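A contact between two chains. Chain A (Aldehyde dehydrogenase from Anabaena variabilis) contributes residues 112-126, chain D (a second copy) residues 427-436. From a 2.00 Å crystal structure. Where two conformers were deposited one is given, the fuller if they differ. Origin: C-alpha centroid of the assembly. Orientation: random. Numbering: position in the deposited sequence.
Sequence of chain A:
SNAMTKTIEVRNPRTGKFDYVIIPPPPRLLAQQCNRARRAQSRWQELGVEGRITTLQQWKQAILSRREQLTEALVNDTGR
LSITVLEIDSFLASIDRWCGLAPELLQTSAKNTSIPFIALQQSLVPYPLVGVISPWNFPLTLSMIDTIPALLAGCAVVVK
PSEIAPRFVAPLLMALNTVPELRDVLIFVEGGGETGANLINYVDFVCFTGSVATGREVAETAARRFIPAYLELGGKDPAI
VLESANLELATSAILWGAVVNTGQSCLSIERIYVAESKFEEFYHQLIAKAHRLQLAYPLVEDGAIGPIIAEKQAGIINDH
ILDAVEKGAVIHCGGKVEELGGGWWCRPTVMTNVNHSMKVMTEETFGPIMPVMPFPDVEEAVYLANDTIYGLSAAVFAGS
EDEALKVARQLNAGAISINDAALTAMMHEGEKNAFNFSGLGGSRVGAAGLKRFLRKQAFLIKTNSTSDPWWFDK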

# COMPACT_ATOMS: atom_id res chain seq x y z
N ASN A 112 16.90 -9.54 19.25
CA ASN A 112 16.73 -8.81 20.50
C ASN A 112 16.19 -7.43 20.21
O ASN A 112 16.04 -7.06 19.08
CB ASN A 112 18.04 -8.71 21.21
CG ASN A 112 18.61 -10.06 21.50
OD1 ASN A 112 17.96 -10.89 22.15
ND2 ASN A 112 19.82 -10.30 21.01
N THR A 113 15.85 -6.70 21.26
CA THR A 113 15.33 -5.35 21.15
C THR A 113 16.17 -4.46 22.04
O THR A 113 17.05 -4.95 22.69
CB THR A 113 13.88 -5.29 21.65
OG1 THR A 113 13.84 -5.52 23.07
CG2 THR A 113 13.02 -6.32 20.92
N SER A 114 15.83 -3.18 22.12
CA SER A 114 16.47 -2.25 23.01
C SER A 114 16.17 -2.54 24.47
O SER A 114 16.71 -1.87 25.34
CB SER A 114 16.00 -0.84 22.71
OG SER A 114 14.59 -0.72 22.91
N ILE A 115 15.32 -3.51 24.76
CA ILE A 115 15.06 -3.86 26.15
C ILE A 115 15.56 -5.29 26.40
O ILE A 115 15.19 -6.21 25.67
CB ILE A 115 13.56 -3.67 26.46
CG1 ILE A 115 13.19 -2.22 26.19
CG2 ILE A 115 13.24 -4.07 27.89
CD1 ILE A 115 11.83 -1.84 26.68
N PRO A 116 16.43 -5.48 27.42
CA PRO A 116 17.08 -6.78 27.47
C PRO A 116 16.16 -7.94 27.81
O PRO A 116 16.50 -9.05 27.49
CB PRO A 116 18.19 -6.62 28.53
CG PRO A 116 17.91 -5.35 29.23
CD PRO A 116 16.93 -4.55 28.44
N PHE A 117 15.01 -7.70 28.46
CA PHE A 117 14.08 -8.79 28.80
C PHE A 117 12.89 -8.91 27.83
O PHE A 117 11.93 -9.64 28.12
CB PHE A 117 13.56 -8.66 30.22
CG PHE A 117 12.99 -7.32 30.55
CD1 PHE A 117 11.64 -7.05 30.35
CD2 PHE A 117 13.79 -6.32 31.10
CE1 PHE A 117 11.11 -5.80 30.68
CE2 PHE A 117 13.27 -5.08 31.42
CZ PHE A 117 11.92 -4.82 31.21
N ILE A 118 12.95 -8.20 26.71
CA ILE A 118 11.98 -8.33 25.66
C ILE A 118 12.66 -8.78 24.37
O ILE A 118 13.54 -8.08 23.82
CB ILE A 118 11.23 -7.01 25.33
CG1 ILE A 118 10.56 -6.35 26.55
CG2 ILE A 118 10.18 -7.24 24.25
CD1 ILE A 118 9.49 -7.19 27.24
N ALA A 119 12.21 -9.93 23.86
CA ALA A 119 12.68 -10.50 22.61
C ALA A 119 11.61 -10.31 21.51
O ALA A 119 10.44 -10.21 21.81
CB ALA A 119 12.95 -11.97 22.82
N LEU A 120 12.03 -10.32 20.26
CA LEU A 120 11.15 -10.07 19.13
C LEU A 120 11.23 -11.24 18.16
O LEU A 120 12.33 -11.65 17.76
CB LEU A 120 11.59 -8.77 18.44
CG LEU A 120 10.89 -8.48 17.10
CD1 LEU A 120 9.41 -8.14 17.29
CD2 LEU A 120 11.61 -7.35 16.36
N GLN A 121 10.09 -11.80 17.79
CA GLN A 121 10.03 -12.69 16.62
C GLN A 121 9.10 -12.09 15.60
O GLN A 121 8.15 -11.41 15.96
CB GLN A 121 9.55 -14.08 17.00
CG GLN A 121 10.58 -14.90 17.75
CD GLN A 121 10.00 -16.21 18.27
OE1 GLN A 121 9.15 -16.81 17.62
NE2 GLN A 121 10.44 -16.63 19.45
N GLN A 122 9.39 -12.33 14.32
CA GLN A 122 8.55 -11.83 13.23
C GLN A 122 7.99 -13.01 12.43
O GLN A 122 8.66 -14.03 12.31
CB GLN A 122 9.37 -10.95 12.31
CG GLN A 122 9.99 -9.70 12.96
CD GLN A 122 9.05 -8.46 12.99
OE1 GLN A 122 9.45 -7.37 13.42
NE2 GLN A 122 7.81 -8.62 12.54
N SER A 123 6.76 -12.88 11.94
CA SER A 123 6.27 -13.85 10.93
C SER A 123 5.39 -13.16 9.92
O SER A 123 5.13 -11.96 10.04
CB SER A 123 5.53 -15.04 11.56
OG SER A 123 4.30 -14.61 12.09
N LEU A 124 4.97 -13.91 8.91
CA LEU A 124 4.25 -13.37 7.77
C LEU A 124 2.99 -14.21 7.49
O LEU A 124 3.08 -15.41 7.40
CB LEU A 124 5.18 -13.38 6.59
CG LEU A 124 6.40 -12.50 6.83
CD1 LEU A 124 7.66 -13.22 6.36
CD2 LEU A 124 6.25 -11.14 6.20
N VAL A 125 1.85 -13.57 7.36
CA VAL A 125 0.57 -14.25 7.22
C VAL A 125 -0.06 -13.81 5.87
O VAL A 125 -0.39 -12.62 5.70
CB VAL A 125 -0.38 -13.83 8.37
CG1 VAL A 125 -1.68 -14.60 8.33
CG2 VAL A 125 0.30 -14.07 9.70
N PRO A 126 -0.25 -14.74 4.93
CA PRO A 126 -0.83 -14.31 3.64
C PRO A 126 -2.26 -13.79 3.74
O PRO A 126 -3.02 -14.28 4.54
CB PRO A 126 -0.80 -15.58 2.80
CG PRO A 126 -0.79 -16.73 3.78
CD PRO A 126 -0.08 -16.20 5.00
N MSE D 427 7.20 0.30 23.15
CA MSE D 427 8.41 0.14 22.36
C MSE D 427 8.17 0.24 20.90
O MSE D 427 7.06 0.03 20.43
CB MSE D 427 9.12 -1.11 22.83
CG MSE D 427 8.48 -2.44 22.56
SE MSE D 427 9.15 -3.70 23.96
CE MSE D 427 11.00 -3.87 23.28
N HIS D 428 9.22 0.57 20.17
CA HIS D 428 9.10 0.88 18.77
C HIS D 428 9.38 -0.33 17.89
O HIS D 428 9.04 -0.30 16.73
CB HIS D 428 10.05 2.02 18.37
CG HIS D 428 11.49 1.78 18.75
ND1 HIS D 428 11.99 2.08 20.00
CD2 HIS D 428 12.52 1.24 18.05
CE1 HIS D 428 13.27 1.76 20.05
NE2 HIS D 428 13.61 1.25 18.88
N GLU D 429 9.97 -1.38 18.41
CA GLU D 429 10.46 -2.45 17.55
C GLU D 429 9.32 -3.38 17.10
O GLU D 429 8.30 -3.50 17.78
CB GLU D 429 11.54 -3.26 18.25
CG GLU D 429 12.79 -2.47 18.61
CD GLU D 429 12.83 -2.02 20.08
OE1 GLU D 429 11.75 -1.69 20.67
OE2 GLU D 429 13.98 -2.01 20.60
N GLY D 430 9.49 -4.01 15.95
CA GLY D 430 8.50 -4.96 15.45
C GLY D 430 7.68 -4.43 14.29
O GLY D 430 6.86 -3.52 14.45
N GLU D 431 7.91 -4.98 13.10
CA GLU D 431 7.17 -4.62 11.91
C GLU D 431 5.82 -5.29 11.99
O GLU D 431 5.73 -6.50 12.28
CB GLU D 431 7.85 -5.20 10.69
CG GLU D 431 9.17 -4.59 10.34
CD GLU D 431 9.49 -4.95 8.92
OE1 GLU D 431 10.13 -6.02 8.75
OE2 GLU D 431 9.00 -4.20 8.02
N LYS D 432 4.76 -4.53 11.77
CA LYS D 432 3.42 -5.07 11.91
C LYS D 432 2.48 -4.44 10.89
O LYS D 432 2.61 -3.28 10.54
CB LYS D 432 2.90 -4.88 13.33
CG LYS D 432 3.00 -3.47 13.87
CD LYS D 432 3.50 -3.45 15.30
CE LYS D 432 3.81 -2.03 15.79
NZ LYS D 432 5.20 -1.99 16.31
N ASN D 433 1.57 -5.27 10.40
CA ASN D 433 0.42 -4.84 9.59
C ASN D 433 -0.87 -5.07 10.39
O ASN D 433 -1.10 -6.15 10.95
CB ASN D 433 0.38 -5.58 8.23
CG ASN D 433 1.60 -5.29 7.39
OD1 ASN D 433 2.22 -6.17 6.85
ND2 ASN D 433 2.00 -4.03 7.37
N ALA D 434 -1.71 -4.06 10.44
CA ALA D 434 -3.06 -4.20 11.00
C ALA D 434 -3.89 -5.25 10.24
O ALA D 434 -3.82 -5.33 9.03
CB ALA D 434 -3.76 -2.87 10.94
N PHE D 435 -4.70 -6.02 10.94
CA PHE D 435 -5.68 -6.88 10.31
C PHE D 435 -7.10 -6.27 10.39
O PHE D 435 -7.40 -5.40 11.24
CB PHE D 435 -5.72 -8.21 11.03
CG PHE D 435 -4.50 -9.09 10.81
CD1 PHE D 435 -3.23 -8.66 11.15
CD2 PHE D 435 -4.66 -10.36 10.28
CE1 PHE D 435 -2.13 -9.49 10.97
CE2 PHE D 435 -3.56 -11.21 10.10
CZ PHE D 435 -2.30 -10.78 10.46
N ASN D 436 -7.96 -6.74 9.49
CA ASN D 436 -9.38 -6.41 9.46
C ASN D 436 -9.53 -4.92 9.33
O ASN D 436 -8.84 -4.31 8.51
CB ASN D 436 -10.11 -6.98 10.67
CG ASN D 436 -10.06 -8.51 10.73
OD1 ASN D 436 -10.01 -9.18 9.70
ND2 ASN D 436 -10.12 -9.07 11.94

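The two stretches bury 484 Å² between them, and three residues account for much of it: D:Met427, D:Glu429 and A:Gln122. Chain A contributes a short turn, A:Ile115 to A:Ile118 (type I), leading into a strand; chain D runs past it without regular secondary structure.

D:Met427, present as selenomethionine, covers the most surface. Its CA-to-CB bond points toward chain A; with chi1 p, chi2 t and chi3 m, the chain carries its terminal methyl to the turn. There D:Met427 CE lies 3.6 Å from A:Ile118 CG2 and 4.0 Å from A:Ile115 CG1, the two isoleucines that bracket the turn. D:Met427 CE also lies 3.3 Å from A:Thr113 OG1. That hydroxyl is already occupied within its own chain: A:Thr113 OG1 donates to A:Ile118 O (2.7 Å) and accepts from A:Ile115 N (3.0 Å), so it braces the turn that receives the methyl. A long, flexible, unbranched side chain suits this place, since it can reach the turn and place an apolar methyl against the two isoleucines without polar demands.

D:Glu429 supplies the charged part of the contact. Its OE2 accepts two hydrogen bonds from one residue: D:Glu429 OE2 lies 2.7 Å from A:Ser114 N, nearly linear at 169°, and also 2.7 Å from A:Ser114 OG. With chi1 at 61° (p), the serine hydroxyl converges with its own amide on a single carboxylate oxygen, an arrangement for which a short hydroxyl side chain is well fitted. A:Thr113 CB packs 3.4 Å from D:Glu429 OE2. The other carboxylate oxygen, OE1, is buried by the contact and has no partner in the model.

Farther along the strand, A:Gln122 pairs its amide with the backbone of D:Glu431. A:Gln122 OE1 accepts from D:Glu431 N (2.9 Å, 154°), while A:Gln122 NE2 donates to D:Glu431 O (3.0 Å, 170°). The side-chain amide thus satisfies both the donor and the acceptor of one residue's main chain, a task matched to glutamine's paired carbonyl and amino groups. The folded side chain, with chi1 and chi2 both m, also brings A:Gln122 OE1 within 3.3 Å of D:Gly430 CA.

D:Gly430 lies close against A:Leu120, whose CD1 is 3.8 Å from D:Gly430 CA. An ideal CB here would sit only 3.4 Å from that methyl carbon, A:Leu120 CD1, and the backbone angles (106/110) by themselves call for glycine. Toward the far end of the strand, A:Val125 adds a smaller apolar contact: A:Val125 CB meets the edge of the D:Phe435 ring, 4.2 Å from D:Phe435 CZ.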